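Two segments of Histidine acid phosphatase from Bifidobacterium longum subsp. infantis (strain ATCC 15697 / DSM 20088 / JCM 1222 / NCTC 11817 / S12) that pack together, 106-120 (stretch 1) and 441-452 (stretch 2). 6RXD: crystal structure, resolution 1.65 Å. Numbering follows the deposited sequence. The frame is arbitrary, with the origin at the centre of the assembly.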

# COMPACT_ATOMS: atom_id res chain seq x y z
N GLN A 106 3.43 -14.45 -0.55
CA GLN A 106 3.19 -14.96 -1.90
C GLN A 106 3.09 -13.84 -2.92
O GLN A 106 3.53 -14.02 -4.07
CB GLN A 106 1.93 -15.84 -1.94
CG GLN A 106 2.11 -17.17 -1.19
CD GLN A 106 0.87 -18.04 -1.18
OE1 GLN A 106 -0.26 -17.55 -1.22
NE2 GLN A 106 1.07 -19.35 -1.11
N GLN A 107 2.52 -12.71 -2.52
CA GLN A 107 2.40 -11.54 -3.41
C GLN A 107 3.77 -11.14 -3.91
O GLN A 107 3.99 -11.03 -5.11
CB GLN A 107 1.72 -10.35 -2.70
CG GLN A 107 0.22 -10.54 -2.46
CD GLN A 107 -0.34 -9.56 -1.43
OE1 GLN A 107 0.41 -8.93 -0.68
NE2 GLN A 107 -1.68 -9.45 -1.38
N HIS A 108 4.69 -10.94 -2.98
CA HIS A 108 6.03 -10.49 -3.34
C HIS A 108 6.87 -11.57 -4.01
O HIS A 108 7.66 -11.27 -4.91
CB HIS A 108 6.72 -9.86 -2.13
CG HIS A 108 6.29 -8.45 -1.90
ND1 HIS A 108 6.93 -7.38 -2.50
CD2 HIS A 108 5.23 -7.94 -1.24
CE1 HIS A 108 6.29 -6.26 -2.18
NE2 HIS A 108 5.26 -6.57 -1.42
N TYR A 109 6.68 -12.81 -3.60
CA TYR A 109 7.37 -13.92 -4.27
C TYR A 109 7.01 -13.93 -5.76
O TYR A 109 7.88 -14.04 -6.62
CB TYR A 109 6.98 -15.23 -3.59
CG TYR A 109 7.75 -16.44 -4.09
CD1 TYR A 109 8.87 -16.90 -3.40
CD2 TYR A 109 7.35 -17.11 -5.24
CE1 TYR A 109 9.57 -18.00 -3.85
CE2 TYR A 109 8.05 -18.21 -5.69
CZ TYR A 109 9.16 -18.65 -4.99
OH TYR A 109 9.85 -19.75 -5.44
N GLY A 110 5.72 -13.77 -6.07
CA GLY A 110 5.28 -13.79 -7.45
C GLY A 110 5.75 -12.59 -8.23
O GLY A 110 6.16 -12.70 -9.39
N ILE A 111 5.69 -11.42 -7.61
CA ILE A 111 6.17 -10.20 -8.27
C ILE A 111 7.65 -10.35 -8.62
O ILE A 111 8.07 -9.97 -9.72
CB ILE A 111 5.92 -8.95 -7.40
CG1 ILE A 111 4.41 -8.72 -7.21
CG2 ILE A 111 6.53 -7.71 -8.08
CD1 ILE A 111 4.07 -7.66 -6.14
N GLY A 112 8.43 -10.91 -7.70
CA GLY A 112 9.86 -11.16 -7.93
C GLY A 112 10.14 -12.17 -9.03
O GLY A 112 11.01 -11.94 -9.88
N GLU A 113 9.42 -13.29 -9.03
CA GLU A 113 9.51 -14.27 -10.11
C GLU A 113 9.29 -13.60 -11.46
O GLU A 113 10.06 -13.79 -12.40
CB GLU A 113 8.42 -15.35 -10.00
CG GLU A 113 8.47 -16.30 -8.85
CD GLU A 113 7.41 -17.38 -9.01
OE1 GLU A 113 6.21 -17.03 -9.10
OE2 GLU A 113 7.78 -18.57 -9.08
N ARG A 114 8.20 -12.84 -11.56
CA ARG A 114 7.83 -12.24 -12.84
C ARG A 114 8.74 -11.06 -13.23
O ARG A 114 8.87 -10.75 -14.41
CB ARG A 114 6.36 -11.81 -12.83
CG ARG A 114 5.40 -12.99 -12.63
CD ARG A 114 3.94 -12.57 -12.73
NE ARG A 114 3.56 -11.64 -11.66
CZ ARG A 114 3.10 -12.03 -10.47
NH1 ARG A 114 2.95 -13.31 -10.19
NH2 ARG A 114 2.78 -11.12 -9.56
N ALA A 115 9.36 -10.43 -12.24
CA ALA A 115 10.34 -9.39 -12.55
C ALA A 115 11.54 -9.99 -13.29
O ALA A 115 12.03 -9.41 -14.27
CB ALA A 115 10.79 -8.65 -11.28
N TYR A 116 12.01 -11.14 -12.84
CA TYR A 116 13.09 -11.79 -13.58
C TYR A 116 12.61 -12.21 -14.97
O TYR A 116 13.29 -11.97 -15.97
CB TYR A 116 13.65 -13.02 -12.85
CG TYR A 116 14.54 -13.82 -13.77
CD1 TYR A 116 15.78 -13.33 -14.16
CD2 TYR A 116 14.12 -15.03 -14.30
CE1 TYR A 116 16.60 -14.05 -15.04
CE2 TYR A 116 14.93 -15.76 -15.17
CZ TYR A 116 16.16 -15.26 -15.53
OH TYR A 116 16.96 -15.96 -16.40
N GLN A 117 11.43 -12.83 -15.01
CA GLN A 117 10.92 -13.41 -16.24
C GLN A 117 10.72 -12.37 -17.34
O GLN A 117 11.06 -12.61 -18.50
CB GLN A 117 9.64 -14.20 -15.96
CG GLN A 117 9.90 -15.49 -15.21
CD GLN A 117 8.66 -16.17 -14.69
OE1 GLN A 117 7.58 -15.59 -14.67
NE2 GLN A 117 8.81 -17.41 -14.23
N ARG A 118 10.19 -11.20 -16.96
CA ARG A 118 9.95 -10.14 -17.93
C ARG A 118 11.25 -9.59 -18.50
O ARG A 118 11.29 -9.14 -19.65
CB ARG A 118 9.13 -9.00 -17.31
CG ARG A 118 8.65 -7.98 -18.34
CD ARG A 118 7.74 -6.95 -17.71
NE ARG A 118 8.49 -5.89 -17.02
CZ ARG A 118 8.60 -5.78 -15.70
NH1 ARG A 118 8.03 -6.67 -14.90
NH2 ARG A 118 9.29 -4.77 -15.18
N ASN A 119 12.30 -9.60 -17.68
CA ASN A 119 13.57 -9.06 -18.10
C ASN A 119 14.66 -10.11 -18.11
O ASN A 119 15.79 -9.84 -17.72
CB ASN A 119 13.99 -7.88 -17.23
CG ASN A 119 13.39 -6.57 -17.71
OD1 ASN A 119 13.66 -6.11 -18.82
ND2 ASN A 119 12.56 -5.98 -16.88
N ARG A 120 14.29 -11.30 -18.56
CA ARG A 120 15.22 -12.41 -18.64
C ARG A 120 16.49 -12.05 -19.42
O ARG A 120 17.60 -12.36 -18.98
CB ARG A 120 14.52 -13.63 -19.27
CG ARG A 120 15.42 -14.82 -19.47
CD ARG A 120 14.67 -15.98 -20.11
NE ARG A 120 13.54 -16.40 -19.30
CZ ARG A 120 13.60 -17.35 -18.37
NH1 ARG A 120 14.74 -17.98 -18.12
NH2 ARG A 120 12.51 -17.67 -17.68
N PRO A 441 -3.40 -1.09 -3.63
CA PRO A 441 -3.71 -2.38 -3.02
C PRO A 441 -2.49 -2.87 -2.26
O PRO A 441 -1.41 -2.28 -2.34
CB PRO A 441 -3.95 -3.28 -4.22
CG PRO A 441 -3.17 -2.62 -5.37
CD PRO A 441 -3.40 -1.16 -5.10
N MET A 442 -2.66 -3.96 -1.52
CA MET A 442 -1.49 -4.60 -0.96
C MET A 442 -0.52 -4.97 -2.09
O MET A 442 -0.95 -5.38 -3.18
CB MET A 442 -1.91 -5.82 -0.14
CG MET A 442 -2.68 -5.44 1.12
SD MET A 442 -1.64 -4.58 2.33
CE MET A 442 -2.91 -3.89 3.40
N ALA A 443 0.77 -4.80 -1.82
CA ALA A 443 1.85 -5.04 -2.79
C ALA A 443 1.76 -4.19 -4.05
O ALA A 443 2.34 -4.53 -5.08
CB ALA A 443 1.96 -6.55 -3.16
N ALA A 444 1.06 -3.07 -3.98
CA ALA A 444 1.00 -2.15 -5.12
C ALA A 444 2.41 -1.82 -5.58
O ALA A 444 3.29 -1.63 -4.76
CB ALA A 444 0.27 -0.85 -4.72
N ASN A 445 2.61 -1.74 -6.89
CA ASN A 445 3.95 -1.47 -7.37
C ASN A 445 3.99 -0.76 -8.71
O ASN A 445 3.09 -0.90 -9.54
CB ASN A 445 4.79 -2.76 -7.41
CG ASN A 445 4.24 -3.80 -8.37
OD1 ASN A 445 4.68 -3.90 -9.52
ND2 ASN A 445 3.27 -4.57 -7.91
N VAL A 446 5.05 0.02 -8.89
CA VAL A 446 5.32 0.66 -10.16
C VAL A 446 6.65 0.11 -10.63
O VAL A 446 7.60 0.04 -9.85
CB VAL A 446 5.41 2.19 -10.01
CG1 VAL A 446 5.94 2.83 -11.29
CG2 VAL A 446 4.02 2.77 -9.63
N GLN A 447 6.73 -0.30 -11.89
CA GLN A 447 7.99 -0.78 -12.46
C GLN A 447 8.26 -0.05 -13.78
O GLN A 447 7.33 0.20 -14.56
CB GLN A 447 7.91 -2.29 -12.71
CG GLN A 447 7.67 -3.11 -11.43
CD GLN A 447 7.78 -4.59 -11.67
OE1 GLN A 447 8.69 -5.06 -12.36
NE2 GLN A 447 6.85 -5.35 -11.09
N TRP A 448 9.51 0.31 -14.02
CA TRP A 448 9.88 0.90 -15.31
C TRP A 448 10.93 0.02 -15.95
O TRP A 448 11.88 -0.39 -15.28
CB TRP A 448 10.50 2.29 -15.14
CG TRP A 448 9.57 3.39 -14.71
CD1 TRP A 448 8.24 3.29 -14.41
CD2 TRP A 448 9.93 4.76 -14.52
NE1 TRP A 448 7.76 4.53 -14.04
CE2 TRP A 448 8.78 5.44 -14.10
CE3 TRP A 448 11.13 5.47 -14.67
CZ2 TRP A 448 8.78 6.82 -13.82
CZ3 TRP A 448 11.13 6.83 -14.39
CH2 TRP A 448 9.96 7.49 -13.98
N ASP A 449 10.78 -0.22 -17.25
CA ASP A 449 11.81 -0.90 -18.04
C ASP A 449 12.48 0.11 -18.96
O ASP A 449 11.81 0.94 -19.55
CB ASP A 449 11.19 -2.00 -18.89
CG ASP A 449 10.52 -3.07 -18.07
OD1 ASP A 449 11.01 -3.37 -16.96
OD2 ASP A 449 9.50 -3.62 -18.52
N VAL A 450 13.81 0.01 -19.09
CA VAL A 450 14.55 0.95 -19.92
C VAL A 450 15.37 0.20 -20.95
O VAL A 450 16.14 -0.70 -20.61
CB VAL A 450 15.49 1.84 -19.07
CG1 VAL A 450 16.18 2.88 -19.95
CG2 VAL A 450 14.72 2.51 -17.96
N TYR A 451 15.19 0.57 -22.21
CA TYR A 451 15.93 -0.05 -23.30
C TYR A 451 16.75 1.01 -24.02
O TYR A 451 16.49 2.21 -23.89
CB TYR A 451 14.96 -0.69 -24.30
CG TYR A 451 14.37 -2.04 -23.92
CD1 TYR A 451 14.34 -3.08 -24.85
CD2 TYR A 451 13.82 -2.28 -22.67
CE1 TYR A 451 13.77 -4.30 -24.54
CE2 TYR A 451 13.26 -3.52 -22.35
CZ TYR A 451 13.24 -4.52 -23.29
OH TYR A 451 12.68 -5.74 -22.99
N ALA A 452 17.74 0.58 -24.80
CA ALA A 452 18.56 1.53 -25.54
C ALA A 452 18.95 0.95 -26.88
O ALA A 452 19.05 -0.28 -27.03
CB ALA A 452 19.81 1.91 -24.74
O HOH W 1 6.93 -8.22 -11.68
O HOH W 2 11.48 -6.13 -20.56

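The strongest link between the two stretches is the salt bridge of Arg118, at the end of the helix, with Asp449 on the strand. The pairing is bidentate: Arg118 NE donates to Asp449 OD2 at 2.9 Å and Arg118 NH2 to Asp449 OD1 at 2.8 Å, so two N-H groups of the guanidinium meet both carboxylate oxygens near the guanidinium plane. The same group also clasps Gln447, whose OE1 accepts from Arg118 NH1 (3.1 Å) and Arg118 NH2 (2.9 Å). Asp449 OD1 takes a further hydrogen bond from Asn119 ND2 at 3.0 Å, and this carboxylate thereby holds the helix terminus through two consecutive residues.

Water extends the polar network. One molecule donates to Ile111 O (2.9 Å) and accepts from Gln447 NE2 (2.9 Å), bridging helix backbone and strand side chain. A second donates to Arg118 O (3.2 Å) and Asn119 OD1 (2.8 Å) and accepts from Tyr451 OH (2.7 Å), connecting groups that do not bond directly.

Within stretch 2, side chains brace one another: Gln447 NE2 donates to Asn445 OD1 and Asn445 ND2 to Ala443 O, both at 3.0 Å. Asn445, Gln447 and Asp449 all point toward the helix, as expected for alternate residues of a strand, whereas Trp448 and Val450 point away.

Helix 106-118 and strand 445-452 run nearly parallel, their axes 14° apart and 11.5 Å at closest approach, a separation spanned by side chains. At the other end, packing replaces charge. A type II turn from Pro441 to Ala444 brings Ala443 close to the helix, where its CB lies 3.8 Å from Ile111 CD1, 3.7 Å from His108 NE2 and 3.8 Å from Gln107 OE1. Ile111 then reaches along the strand, its CG2 3.8 Å from Gln447 NE2.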